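RNA-directed RNA polymerase (Infectious pancreatic necrosis virus, PDB 3ZED) probably catalyses RNA-templated synthesis of viral RNA from ribonucleoside triphosphates, and occurs both free and covalently attached to the genomic RNA. Local coordinates at residues R525-E530 / P552-E557; E533-D538 / Y567-E572; Y436-A441 / D742-L747; V725-D730 / A760-A765. All coordinates share one frame; numbering follows the deposited sequence.

Interaction 1 (R525-E530 / P552-E557)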
loop_
_atom_site.group_PDB
_atom_site.type_symbol
_atom_site.label_atom_id
_atom_site.label_comp_id
_atom_site.label_asym_id
_atom_site.label_seq_id
_atom_site.Cartn_x
_atom_site.Cartn_y
_atom_site.Cartn_z
ATOM N N ARG B 525 -16.172 26.987 -4.284
ATOM C CA ARG B 525 -17.585 27.278 -3.987
ATOM C C ARG B 525 -18.431 27.361 -5.257
ATOM O O ARG B 525 -19.492 26.757 -5.340
ATOM C CB ARG B 525 -17.711 28.626 -3.251
ATOM C CG ARG B 525 -17.727 28.558 -1.740
ATOM C CD ARG B 525 -17.753 29.963 -1.146
ATOM N NE ARG B 525 -17.353 29.944 0.261
ATOM C CZ ARG B 525 -16.136 30.250 0.692
ATOM N NH1 ARG B 525 -15.202 30.646 -0.163
ATOM N NH2 ARG B 525 -15.846 30.179 1.984
ATOM N N GLU B 526 -17.946 28.155 -6.228
ATOM C CA GLU B 526 -18.553 28.449 -7.523
ATOM C C GLU B 526 -18.638 27.179 -8.362
ATOM O O GLU B 526 -19.699 26.921 -8.899
ATOM C CB GLU B 526 -17.762 29.554 -8.271
ATOM C CG GLU B 526 -17.591 30.887 -7.535
ATOM C CD GLU B 526 -16.540 30.995 -6.436
ATOM O OE1 GLU B 526 -15.879 29.978 -6.128
ATOM O OE2 GLU B 526 -16.428 32.086 -5.832
ATOM N N THR B 527 -17.544 26.375 -8.439
ATOM C CA THR B 527 -17.451 25.084 -9.161
ATOM C C THR B 527 -18.509 24.093 -8.654
ATOM O O THR B 527 -19.112 23.423 -9.486
ATOM C CB THR B 527 -16.024 24.475 -9.024
ATOM O OG1 THR B 527 -15.077 25.447 -9.436
ATOM C CG2 THR B 527 -15.819 23.180 -9.857
ATOM N N ILE B 528 -18.730 23.996 -7.305
ATOM C CA ILE B 528 -19.741 23.100 -6.703
ATOM C C ILE B 528 -21.147 23.586 -7.112
ATOM O O ILE B 528 -21.974 22.762 -7.514
ATOM C CB ILE B 528 -19.557 22.966 -5.159
ATOM C CG1 ILE B 528 -18.178 22.318 -4.858
ATOM C CG2 ILE B 528 -20.685 22.133 -4.522
ATOM C CD1 ILE B 528 -17.721 22.410 -3.439
ATOM N N VAL B 529 -21.387 24.912 -7.079
ATOM C CA VAL B 529 -22.667 25.521 -7.486
ATOM C C VAL B 529 -22.920 25.206 -8.986
ATOM O O VAL B 529 -24.028 24.806 -9.351
ATOM C CB VAL B 529 -22.700 27.053 -7.180
ATOM C CG1 VAL B 529 -23.894 27.745 -7.844
ATOM C CG2 VAL B 529 -22.698 27.317 -5.680
ATOM N N GLU B 530 -21.879 25.340 -9.821
ATOM C CA GLU B 530 -21.916 25.051 -11.257
ATOM C C GLU B 530 -22.237 23.566 -11.497
ATOM O O GLU B 530 -23.072 23.267 -12.343
ATOM C CB GLU B 530 -20.572 25.429 -11.921
ATOM C CG GLU B 530 -20.634 25.440 -13.439
ATOM C CD GLU B 530 -19.323 25.572 -14.192
ATOM O OE1 GLU B 530 -18.292 25.906 -13.564
ATOM O OE2 GLU B 530 -19.338 25.363 -15.427
ATOM N N PRO B 552 -23.093 16.222 -20.513
ATOM C CA PRO B 552 -22.784 16.001 -19.081
ATOM C C PRO B 552 -22.608 17.307 -18.299
ATOM O O PRO B 552 -22.185 18.338 -18.852
ATOM C CB PRO B 552 -21.435 15.247 -19.109
ATOM C CG PRO B 552 -21.298 14.735 -20.475
ATOM C CD PRO B 552 -22.049 15.647 -21.382
ATOM N N GLY B 553 -22.927 17.245 -17.013
ATOM C CA GLY B 553 -22.757 18.372 -16.113
ATOM C C GLY B 553 -21.298 18.543 -15.732
ATOM O O GLY B 553 -20.473 17.645 -15.966
ATOM N N LYS B 554 -20.974 19.713 -15.155
ATOM C CA LYS B 554 -19.637 20.035 -14.662
ATOM C C LYS B 554 -19.228 19.062 -13.529
ATOM O O LYS B 554 -19.994 18.870 -12.594
ATOM C CB LYS B 554 -19.647 21.487 -14.134
ATOM C CG LYS B 554 -18.327 22.002 -13.562
ATOM C CD LYS B 554 -17.321 22.343 -14.652
ATOM C CE LYS B 554 -16.066 22.976 -14.093
ATOM N NZ LYS B 554 -14.921 22.765 -15.019
ATOM N N ALA B 555 -18.049 18.448 -13.627
ATOM C CA ALA B 555 -17.526 17.603 -12.557
ATOM C C ALA B 555 -16.720 18.434 -11.576
ATOM O O ALA B 555 -16.064 19.409 -11.984
ATOM C CB ALA B 555 -16.649 16.485 -13.122
ATOM N N VAL B 556 -16.771 18.053 -10.277
ATOM C CA VAL B 556 -15.920 18.623 -9.235
ATOM C C VAL B 556 -14.701 17.698 -9.277
ATOM O O VAL B 556 -14.784 16.558 -8.818
ATOM C CB VAL B 556 -16.592 18.751 -7.839
ATOM C CG1 VAL B 556 -15.681 19.509 -6.867
ATOM C CG2 VAL B 556 -17.938 19.454 -7.937
ATOM N N GLU B 557 -13.627 18.129 -9.959
ATOM C CA GLU B 557 -12.456 17.287 -10.235
ATOM C C GLU B 557 -11.478 17.232 -9.057
ATOM O O GLU B 557 -10.339 17.661 -9.148
ATOM C CB GLU B 557 -11.765 17.729 -11.534
ATOM C CG GLU B 557 -12.682 17.671 -12.744
ATOM C CD GLU B 557 -11.915 17.677 -14.050
ATOM O OE1 GLU B 557 -11.493 16.586 -14.502
ATOM O OE2 GLU B 557 -11.672 18.783 -14.582
#

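Interaction 2 (E533-D538 / Y567-E572)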
loop_
_atom_site.group_PDB
_atom_site.type_symbol
_atom_site.label_atom_id
_atom_site.label_comp_id
_atom_site.label_asym_id
_atom_site.label_seq_id
_atom_site.Cartn_x
_atom_site.Cartn_y
_atom_site.Cartn_z
ATOM N N GLU B 533 -25.919 23.078 -10.754
ATOM C CA GLU B 533 -26.763 23.792 -11.725
ATOM C C GLU B 533 -26.688 23.222 -13.143
ATOM O O GLU B 533 -27.696 23.245 -13.832
ATOM C CB GLU B 533 -26.439 25.292 -11.737
ATOM C CG GLU B 533 -27.064 25.995 -10.538
ATOM C CD GLU B 533 -26.674 27.431 -10.238
ATOM O OE1 GLU B 533 -25.832 27.997 -10.974
ATOM O OE2 GLU B 533 -27.220 27.992 -9.259
ATOM N N THR B 534 -25.529 22.683 -13.560
ATOM C CA THR B 534 -25.350 22.099 -14.904
ATOM C C THR B 534 -25.717 20.611 -14.963
ATOM O O THR B 534 -25.632 20.038 -16.058
ATOM C CB THR B 534 -23.921 22.282 -15.414
ATOM O OG1 THR B 534 -23.011 21.647 -14.505
ATOM C CG2 THR B 534 -23.566 23.757 -15.654
ATOM N N ALA B 535 -26.056 19.972 -13.798
ATOM C CA ALA B 535 -26.478 18.569 -13.720
ATOM C C ALA B 535 -27.547 18.304 -14.798
ATOM O O ALA B 535 -28.522 19.056 -14.904
ATOM C CB ALA B 535 -27.048 18.249 -12.334
ATOM N N PRO B 536 -27.376 17.287 -15.645
ATOM C CA PRO B 536 -28.364 17.087 -16.720
ATOM C C PRO B 536 -29.702 16.613 -16.214
ATOM O O PRO B 536 -29.794 16.016 -15.145
ATOM C CB PRO B 536 -27.732 16.046 -17.629
ATOM C CG PRO B 536 -26.384 15.766 -17.075
ATOM C CD PRO B 536 -26.264 16.320 -15.707
ATOM N N GLN B 537 -30.751 16.903 -16.995
ATOM C CA GLN B 537 -32.102 16.465 -16.696
ATOM C C GLN B 537 -32.377 15.127 -17.393
ATOM O O GLN B 537 -33.284 14.390 -17.016
ATOM C CB GLN B 537 -33.109 17.538 -17.156
ATOM C CG GLN B 537 -32.994 18.851 -16.387
ATOM C CD GLN B 537 -33.823 18.862 -15.115
ATOM O OE1 GLN B 537 -34.494 17.890 -14.754
ATOM N NE2 GLN B 537 -33.797 19.975 -14.402
ATOM N N ASP B 538 -31.589 14.817 -18.405
ATOM C CA ASP B 538 -31.778 13.601 -19.186
ATOM C C ASP B 538 -30.757 12.510 -18.865
ATOM O O ASP B 538 -29.571 12.780 -18.669
ATOM C CB ASP B 538 -31.695 13.937 -20.700
ATOM C CG ASP B 538 -30.356 14.495 -21.147
ATOM O OD1 ASP B 538 -29.957 15.563 -20.635
ATOM O OD2 ASP B 538 -29.701 13.853 -21.998
ATOM N N TYR B 567 -22.936 15.687 -9.823
ATOM C CA TYR B 567 -24.207 15.799 -9.101
ATOM C C TYR B 567 -25.308 15.038 -9.849
ATOM O O TYR B 567 -25.439 15.194 -11.060
ATOM C CB TYR B 567 -24.611 17.268 -8.901
ATOM C CG TYR B 567 -25.799 17.423 -7.986
ATOM C CD1 TYR B 567 -25.649 17.360 -6.601
ATOM C CD2 TYR B 567 -27.083 17.595 -8.500
ATOM C CE1 TYR B 567 -26.744 17.497 -5.749
ATOM C CE2 TYR B 567 -28.189 17.726 -7.654
ATOM C CZ TYR B 567 -28.016 17.650 -6.279
ATOM O OH TYR B 567 -29.088 17.769 -5.425
ATOM N N SER B 568 -26.067 14.211 -9.126
ATOM C CA SER B 568 -27.201 13.411 -9.612
ATOM C C SER B 568 -28.527 14.052 -9.192
ATOM O O SER B 568 -28.771 14.225 -8.001
ATOM C CB SER B 568 -27.121 11.982 -9.062
ATOM O OG SER B 568 -28.344 11.277 -9.215
ATOM N N ARG B 569 -29.382 14.400 -10.169
ATOM C CA ARG B 569 -30.716 14.967 -9.890
ATOM C C ARG B 569 -31.668 13.906 -9.319
ATOM O O ARG B 569 -32.517 14.233 -8.486
ATOM C CB ARG B 569 -31.350 15.571 -11.160
ATOM C CG ARG B 569 -30.784 16.924 -11.510
ATOM C CD ARG B 569 -31.507 17.587 -12.684
ATOM N NE ARG B 569 -30.695 18.708 -13.165
ATOM C CZ ARG B 569 -30.751 19.943 -12.678
ATOM N NH1 ARG B 569 -31.653 20.261 -11.750
ATOM N NH2 ARG B 569 -29.916 20.875 -13.128
ATOM N N GLN B 570 -31.561 12.652 -9.802
ATOM C CA GLN B 570 -32.421 11.555 -9.361
ATOM C C GLN B 570 -32.185 11.216 -7.895
ATOM O O GLN B 570 -33.136 11.017 -7.171
ATOM C CB GLN B 570 -32.190 10.288 -10.221
ATOM C CG GLN B 570 -33.166 9.140 -9.899
ATOM C CD GLN B 570 -32.967 7.912 -10.746
ATOM O OE1 GLN B 570 -31.936 7.690 -11.380
ATOM N NE2 GLN B 570 -33.949 7.070 -10.767
ATOM N N MET B 571 -30.929 11.140 -7.482
ATOM C CA MET B 571 -30.539 10.743 -6.138
ATOM C C MET B 571 -30.336 11.927 -5.206
ATOM O O MET B 571 -30.322 11.730 -3.988
ATOM C CB MET B 571 -29.271 9.886 -6.197
ATOM C CG MET B 571 -29.477 8.597 -6.963
ATOM S SD MET B 571 -28.102 7.482 -6.754
ATOM C CE MET B 571 -28.524 6.749 -5.143
ATOM N N GLU B 572 -30.226 13.155 -5.775
ATOM C CA GLU B 572 -30.051 14.432 -5.061
ATOM C C GLU B 572 -28.783 14.389 -4.211
ATOM O O GLU B 572 -28.772 14.747 -3.030
ATOM C CB GLU B 572 -31.273 14.806 -4.222
ATOM C CG GLU B 572 -32.437 15.332 -5.044
ATOM C CD GLU B 572 -33.540 15.847 -4.155
ATOM O OE1 GLU B 572 -33.455 17.029 -3.753
ATOM O OE2 GLU B 572 -34.429 15.047 -3.779
HETATM O O HOH W 1 -28.468 14.638 -13.077
#

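Interaction 3 (Y436-A441 / D742-L747)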
loop_
_atom_site.group_PDB
_atom_site.type_symbol
_atom_site.label_atom_id
_atom_site.label_comp_id
_atom_site.label_asym_id
_atom_site.label_seq_id
_atom_site.Cartn_x
_atom_site.Cartn_y
_atom_site.Cartn_z
ATOM N N TYR B 436 2.651 -8.065 23.753
ATOM C CA TYR B 436 3.887 -8.518 23.131
ATOM C C TYR B 436 4.921 -8.841 24.205
ATOM O O TYR B 436 4.808 -8.383 25.342
ATOM C CB TYR B 436 4.437 -7.466 22.134
ATOM C CG TYR B 436 4.654 -6.083 22.718
ATOM C CD1 TYR B 436 5.810 -5.780 23.440
ATOM C CD2 TYR B 436 3.707 -5.078 22.549
ATOM C CE1 TYR B 436 6.016 -4.510 23.976
ATOM C CE2 TYR B 436 3.898 -3.807 23.089
ATOM C CZ TYR B 436 5.054 -3.529 23.808
ATOM O OH TYR B 436 5.243 -2.279 24.342
ATOM N N ASN B 437 5.934 -9.631 23.831
ATOM C CA ASN B 437 7.030 -10.007 24.700
ATOM C C ASN B 437 8.332 -9.305 24.226
ATOM O O ASN B 437 8.301 -8.620 23.180
ATOM C CB ASN B 437 7.167 -11.546 24.753
ATOM C CG ASN B 437 7.522 -12.296 23.483
ATOM O OD1 ASN B 437 8.043 -11.764 22.496
ATOM N ND2 ASN B 437 7.352 -13.600 23.539
ATOM N N PRO B 438 9.480 -9.452 24.947
ATOM C CA PRO B 438 10.714 -8.778 24.495
ATOM C C PRO B 438 11.187 -9.185 23.091
ATOM O O PRO B 438 11.688 -8.325 22.356
ATOM C CB PRO B 438 11.738 -9.174 25.566
ATOM C CG PRO B 438 10.917 -9.415 26.786
ATOM C CD PRO B 438 9.709 -10.141 26.242
ATOM N N THR B 439 11.019 -10.462 22.700
ATOM C CA THR B 439 11.434 -10.931 21.364
ATOM C C THR B 439 10.713 -10.157 20.253
ATOM O O THR B 439 11.367 -9.706 19.306
ATOM C CB THR B 439 11.191 -12.438 21.232
ATOM O OG1 THR B 439 12.035 -13.094 22.169
ATOM C CG2 THR B 439 11.457 -12.978 19.817
ATOM N N TRP B 440 9.388 -9.983 20.386
ATOM C CA TRP B 440 8.618 -9.276 19.366
ATOM C C TRP B 440 8.860 -7.758 19.411
ATOM O O TRP B 440 8.826 -7.125 18.356
ATOM C CB TRP B 440 7.138 -9.625 19.441
ATOM C CG TRP B 440 6.830 -10.843 18.625
ATOM C CD1 TRP B 440 6.839 -12.143 19.049
ATOM C CD2 TRP B 440 6.582 -10.881 17.214
ATOM N NE1 TRP B 440 6.529 -12.982 18.002
ATOM C CE2 TRP B 440 6.366 -12.233 16.862
ATOM C CE3 TRP B 440 6.496 -9.896 16.213
ATOM C CZ2 TRP B 440 6.107 -12.629 15.545
ATOM C CZ3 TRP B 440 6.191 -10.285 14.919
ATOM C CH2 TRP B 440 6.006 -11.638 14.593
ATOM N N ALA B 441 9.180 -7.192 20.595
ATOM C CA ALA B 441 9.558 -5.771 20.732
ATOM C C ALA B 441 10.903 -5.542 20.020
ATOM O O ALA B 441 11.069 -4.515 19.377
ATOM C CB ALA B 441 9.669 -5.381 22.208
ATOM N N ASP B 742 19.396 -6.842 28.949
ATOM C CA ASP B 742 19.022 -5.958 30.055
ATOM C C ASP B 742 17.640 -5.365 29.797
ATOM O O ASP B 742 16.816 -5.332 30.713
ATOM C CB ASP B 742 20.070 -4.851 30.253
ATOM C CG ASP B 742 21.255 -5.260 31.109
ATOM O OD1 ASP B 742 21.037 -5.658 32.283
ATOM O OD2 ASP B 742 22.399 -5.138 30.631
ATOM N N GLN B 743 17.375 -4.960 28.532
ATOM C CA GLN B 743 16.085 -4.431 28.063
ATOM C C GLN B 743 14.986 -5.470 28.186
ATOM O O GLN B 743 13.868 -5.120 28.564
ATOM C CB GLN B 743 16.166 -3.968 26.606
ATOM C CG GLN B 743 17.123 -2.793 26.370
ATOM C CD GLN B 743 17.095 -2.376 24.924
ATOM O OE1 GLN B 743 16.052 -2.023 24.388
ATOM N NE2 GLN B 743 18.231 -2.436 24.258
ATOM N N ALA B 744 15.306 -6.749 27.869
ATOM C CA ALA B 744 14.364 -7.880 27.966
ATOM C C ALA B 744 13.967 -8.076 29.422
ATOM O O ALA B 744 12.780 -8.210 29.711
ATOM C CB ALA B 744 14.988 -9.151 27.399
ATOM N N LEU B 745 14.950 -7.979 30.350
ATOM C CA LEU B 745 14.701 -8.074 31.794
ATOM C C LEU B 745 13.812 -6.915 32.267
ATOM O O LEU B 745 12.989 -7.108 33.153
ATOM C CB LEU B 745 16.021 -8.093 32.589
ATOM C CG LEU B 745 16.815 -9.409 32.609
ATOM C CD1 LEU B 745 18.089 -9.271 33.469
ATOM C CD2 LEU B 745 15.996 -10.552 33.216
ATOM N N ALA B 746 13.945 -5.734 31.645
ATOM C CA ALA B 746 13.151 -4.560 31.997
ATOM C C ALA B 746 11.666 -4.699 31.571
ATOM O O ALA B 746 10.782 -4.256 32.306
ATOM C CB ALA B 746 13.764 -3.320 31.375
ATOM N N LEU B 747 11.398 -5.334 30.413
ATOM C CA LEU B 747 10.039 -5.538 29.899
ATOM C C LEU B 747 9.383 -6.827 30.431
ATOM O O LEU B 747 8.146 -6.911 30.439
ATOM C CB LEU B 747 10.061 -5.561 28.358
ATOM C CG LEU B 747 8.716 -5.585 27.592
ATOM C CD1 LEU B 747 7.798 -4.430 27.999
ATOM C CD2 LEU B 747 8.952 -5.559 26.102
#

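Interaction 4 (V725-D730 / A760-A765)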
loop_
_atom_site.group_PDB
_atom_site.type_symbol
_atom_site.label_atom_id
_atom_site.label_comp_id
_atom_site.label_asym_id
_atom_site.label_seq_id
_atom_site.Cartn_x
_atom_site.Cartn_y
_atom_site.Cartn_z
ATOM N N VAL B 725 5.808 1.427 30.346
ATOM C CA VAL B 725 5.876 0.412 29.287
ATOM C C VAL B 725 6.254 1.107 27.960
ATOM O O VAL B 725 7.135 0.631 27.235
ATOM C CB VAL B 725 4.540 -0.396 29.163
ATOM C CG1 VAL B 725 4.557 -1.333 27.953
ATOM C CG2 VAL B 725 4.223 -1.169 30.446
ATOM N N TRP B 726 5.599 2.246 27.677
ATOM C CA TRP B 726 5.814 3.045 26.473
ATOM C C TRP B 726 7.188 3.702 26.521
ATOM O O TRP B 726 7.868 3.738 25.502
ATOM C CB TRP B 726 4.698 4.092 26.317
ATOM C CG TRP B 726 3.304 3.541 26.094
ATOM C CD1 TRP B 726 2.905 2.235 26.157
ATOM C CD2 TRP B 726 2.126 4.305 25.797
ATOM N NE1 TRP B 726 1.556 2.135 25.891
ATOM C CE2 TRP B 726 1.047 3.393 25.685
ATOM C CE3 TRP B 726 1.877 5.676 25.593
ATOM C CZ2 TRP B 726 -0.256 3.805 25.371
ATOM C CZ3 TRP B 726 0.579 6.086 25.315
ATOM C CH2 TRP B 726 -0.466 5.154 25.183
ATOM N N ARG B 727 7.624 4.158 27.717
ATOM C CA ARG B 727 8.943 4.751 27.936
ATOM C C ARG B 727 10.044 3.738 27.630
ATOM O O ARG B 727 11.029 4.100 26.999
ATOM C CB ARG B 727 9.075 5.279 29.361
ATOM C CG ARG B 727 8.792 6.762 29.437
ATOM C CD ARG B 727 9.245 7.348 30.753
ATOM N NE ARG B 727 8.149 7.278 31.717
ATOM C CZ ARG B 727 8.230 6.796 32.953
ATOM N NH1 ARG B 727 9.384 6.322 33.415
ATOM N NH2 ARG B 727 7.158 6.772 33.731
ATOM N N LEU B 728 9.838 2.457 28.007
ATOM C CA LEU B 728 10.775 1.370 27.717
ATOM C C LEU B 728 10.902 1.154 26.210
ATOM O O LEU B 728 12.008 0.934 25.721
ATOM C CB LEU B 728 10.331 0.061 28.397
ATOM C CG LEU B 728 10.563 -0.076 29.913
ATOM C CD1 LEU B 728 10.067 -1.408 30.404
ATOM C CD2 LEU B 728 12.042 0.051 30.269
ATOM N N LEU B 729 9.776 1.259 25.478
ATOM C CA LEU B 729 9.716 1.093 24.021
ATOM C C LEU B 729 10.417 2.254 23.315
ATOM O O LEU B 729 11.099 2.037 22.313
ATOM C CB LEU B 729 8.267 0.952 23.539
ATOM C CG LEU B 729 8.107 0.192 22.232
ATOM C CD1 LEU B 729 8.256 -1.327 22.465
ATOM C CD2 LEU B 729 6.774 0.546 21.555
ATOM N N ASP B 730 10.268 3.470 23.841
ATOM C CA ASP B 730 10.971 4.639 23.315
ATOM C C ASP B 730 12.493 4.527 23.585
ATOM O O ASP B 730 13.286 4.834 22.700
ATOM C CB ASP B 730 10.408 5.931 23.927
ATOM C CG ASP B 730 10.909 7.193 23.252
ATOM O OD1 ASP B 730 10.955 7.217 21.995
ATOM O OD2 ASP B 730 11.225 8.166 23.976
ATOM N N ALA B 760 6.897 -2.176 39.148
ATOM C CA ALA B 760 8.143 -2.845 38.749
ATOM C C ALA B 760 8.662 -2.294 37.382
ATOM O O ALA B 760 9.843 -1.984 37.257
ATOM C CB ALA B 760 7.933 -4.352 38.680
ATOM N N THR B 761 7.775 -2.116 36.398
ATOM C CA THR B 761 8.145 -1.563 35.081
ATOM C C THR B 761 8.586 -0.079 35.254
ATOM O O THR B 761 9.565 0.348 34.634
ATOM C CB THR B 761 6.992 -1.755 34.096
ATOM O OG1 THR B 761 6.748 -3.164 34.004
ATOM C CG2 THR B 761 7.281 -1.164 32.710
ATOM N N GLU B 762 7.887 0.660 36.146
ATOM C CA GLU B 762 8.141 2.048 36.534
ATOM C C GLU B 762 9.561 2.198 37.103
ATOM O O GLU B 762 10.289 3.091 36.677
ATOM C CB GLU B 762 7.090 2.489 37.570
ATOM C CG GLU B 762 7.014 3.980 37.822
ATOM C CD GLU B 762 6.392 4.742 36.675
ATOM O OE1 GLU B 762 5.144 4.778 36.587
ATOM O OE2 GLU B 762 7.159 5.261 35.835
ATOM N N GLU B 763 9.955 1.302 38.022
ATOM C CA GLU B 763 11.268 1.305 38.651
ATOM C C GLU B 763 12.359 0.883 37.650
ATOM O O GLU B 763 13.453 1.465 37.652
ATOM C CB GLU B 763 11.277 0.403 39.896
ATOM C CG GLU B 763 10.476 0.962 41.067
ATOM C CD GLU B 763 10.262 0.023 42.243
ATOM O OE1 GLU B 763 10.875 -1.070 42.256
ATOM O OE2 GLU B 763 9.477 0.378 43.153
ATOM N N LEU B 764 12.041 -0.088 36.765
ATOM C CA LEU B 764 12.985 -0.600 35.770
ATOM C C LEU B 764 13.253 0.439 34.673
ATOM O O LEU B 764 14.397 0.550 34.230
ATOM C CB LEU B 764 12.516 -1.939 35.177
ATOM C CG LEU B 764 12.672 -3.169 36.098
ATOM C CD1 LEU B 764 11.735 -4.281 35.689
ATOM C CD2 LEU B 764 14.099 -3.688 36.117
ATOM N N ALA B 765 12.222 1.218 34.268
ATOM C CA ALA B 765 12.343 2.300 33.290
ATOM C C ALA B 765 13.252 3.411 33.841
ATOM O O ALA B 765 14.190 3.825 33.154
ATOM C CB ALA B 765 10.967 2.856 32.941
#

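Interaction 1 (R525-E530 / P552-E557)
Glu530 and Lys554 each place CG anti to the backbone N (chi1 -168° and 179°); the glutamate then runs extended, while the lysine kinks at chi2 (76°), which brings its CD beside the carboxylate. The two side chains cross obliquely, methylene groups against carboxylate: Lys554 CD lies 3.7 Å from Glu530 OE2, and Lys554 CE lies 3.7 Å from Glu530 OE1. The charged ends stay apart, with 4.8 Å between Glu530 OE1 and Lys554 NZ, so the opposite charges may attract one another but are not in contact. One turn back along the helix, the methyl CG2 of Thr527 lies 4.2 Å from Lys554 CE and also approaches the carbonyl of Ala555. The hydroxyl of Thr527 is hydrogen-bonded to Asn523 O within its own helix, which leaves the methyl to meet the loop. Deeper in, Ile528 CG1 rests 4.2 Å from Val556 CG2, although the CB of Ile528 points away from 552-557. The backbones are similarly spaced at two points, 6.4 Å between the CA atoms of Ile528 and Val556 and 6.5 Å between those of Glu530 and Lys554, and they run in opposite directions where they pass. Within the thumb, the contact lays helix 524-533 against the start of strand 556-560, where Val556 pairs by its backbone with Ala565. Phe574 of strand 573-578 touches both Ile528 and Val556, and helix 364-377 packs on Ile528 through Met369, Ile372, Arg373 and Leu376.

Interaction 2 (E533-D538 / Y567-E572)
Ala535 and Tyr567 bring the two backbones to 5.8 Å between CA atoms, where the extended chain leaving helix 524-533 passes the last residues of strand 563-568. After Ser568 the second segment coils through a turn with helical phi/psi at 569-571. An ST motif holds this turn: Ser568 OG accepts from Met571 N at 3.1 Å. Arg569 stands at its start and reaches across to the loop, its chain extended from CG to NE. The guanidinium grips one oxygen side-on, with NE 2.8 Å and NH2 2.9 Å from Ala535 O. That oxygen lies in the guanidinium plane, yet the donors meet it differently: NE sits 60° out of the carbonyl plane and NH2 is tilted by only 16°. Gln537, bent at chi2, stacks its amide on the same guanidinium, NE2 over one face but offset toward the rim, the two planes 15° apart. Gln537 NE2 and Arg569 NH1 are 3.4 Å apart, but both are donors, so they stack without bonding. A water extends the link, donating to Pro536 O at 2.8 Å and accepting from Arg569 N at 3.1 Å. Ala535 CB also touches the edge of the Tyr567 ring, 3.9 Å from CD2. Two successive carbonyls of the loop are thus tied to a single arginine, one directly and one through water, in a contact at the thumb surface. The turn 569-572 joins antiparallel strands 563-568 and 573-578; Tyr567 meets Phe574 of the latter strand edge-to-face, and Leu541 bonds Ser568 OG and the backbone of Gln570.

Interaction 3 (Y436-A441 / D742-L747)
Ala744 is the first residue of 742-747 to touch the other segment: its CB lies 3.7 Å from Pro438 CB, and its carbonyl oxygen is 3.7 Å from Pro438 CG. With a methyl against a proline ring, the CA atoms of Pro438 and Ala744 come within 5.1 Å. One turn on, Leu747 completes the contact. Its CG is anti to the backbone N (chi1 -172°), and beyond it the methyl CD2 meets Tyr436, Pro438 and Ala441. CD2 approaches the edge of the Tyr436 ring, near its plane and 3.8 Å from CE1, with the two side chains crossing at about a right angle. The same methyl lies 4.0 Å from Ala441 CB and 4.0 Å from Pro438 CA. The Tyr436 ring also packs on Val725 and Leu729 of helix 724-732. Behind the proline, Asn437 OD1 accepts from Trp440 N at 3.1 Å, nearly along the C=O axis, and so fixes the first turn. A chain of another protein hydrogen-bonds to Asn437 and Thr439 and packs on Trp440. The arrangement is an N-capped helix start, asparagine at the N-cap and proline in the first turn, docked by apolar contacts on the flank of helix 740-752; it joins helix 438-452 of the polymerase palm to the C-terminal region.

Interaction 4 (V725-D730 / A760-A765)
Arg727 and Glu762 form a salt bridge, NH2 to OE2 at 2.6 Å with an N-H...O angle of 156°. OE2 uses its syn lone pair, and the guanidinium and carboxylate planes are 18° apart, nearly coplanar. A single N-H...O bond carries the bridge: NH2 binds OE2, while Glu762 OE1 stays 4.0 Å from Arg727 NH2. The CB of Glu762 points away from the other helix; the bend at chi2 turns the carboxylate back toward the arginine, whose own chain bends at chi3. Alongside the bridge, Arg727 NH1 lies 3.8 Å from Ala765 CB. On the apolar side, Thr761 CG2 sits 3.6 Å from Leu728 CD1 and 3.8 Å from Val725 CG2. The two methyls of Leu728 divide between residues one turn apart, CD1 on Thr761 and CD2 3.8 Å from Ala765 CA. Beneath these contacts the two helices run in roughly the same direction, their segment axes 9.3 Å apart at closest approach and crossing at 33°. They belong to a cluster of three helices in the C-terminal region, the third being helix 740-752, whose Ala746 packs on Leu728 and whose Ala750 touches both Val725 and Thr761. The hydroxyl of Thr761 is bonded to Trp757 O one turn earlier, while its methyl CG2, anti to the backbone N, meets the facing helix. Lys722 O gives Arg727 NH2 a second acceptor and so helps hold the guanidinium in place. On the far flank of helix 724-732, Trp726 and Leu729 rest on helix 412-426.

From the N terminus, 436-441 opens the longest loop, which closes only at 742-747 (interaction 3) and joins the palm to the C-terminal region. Nested inside it, interactions 1 and 2 cross, their segments alternating as 525-530, 533-538, 552-557 and 567-572; Thr534 OG1 and Lys554 N, 2.9 Å apart, probably link them by a hydrogen bond. Together they tie helix 524-533 and the loop after it to the three-stranded antiparallel sheet of the thumb. Interaction 4 starts at 725-730, before interaction 3 closes, and ends at 760-765, so these two also cross and touch; it joins helices 724-732 and 757-771 within the C-terminal region. Interactions 1 and 3 lie about 56 Å apart between centres.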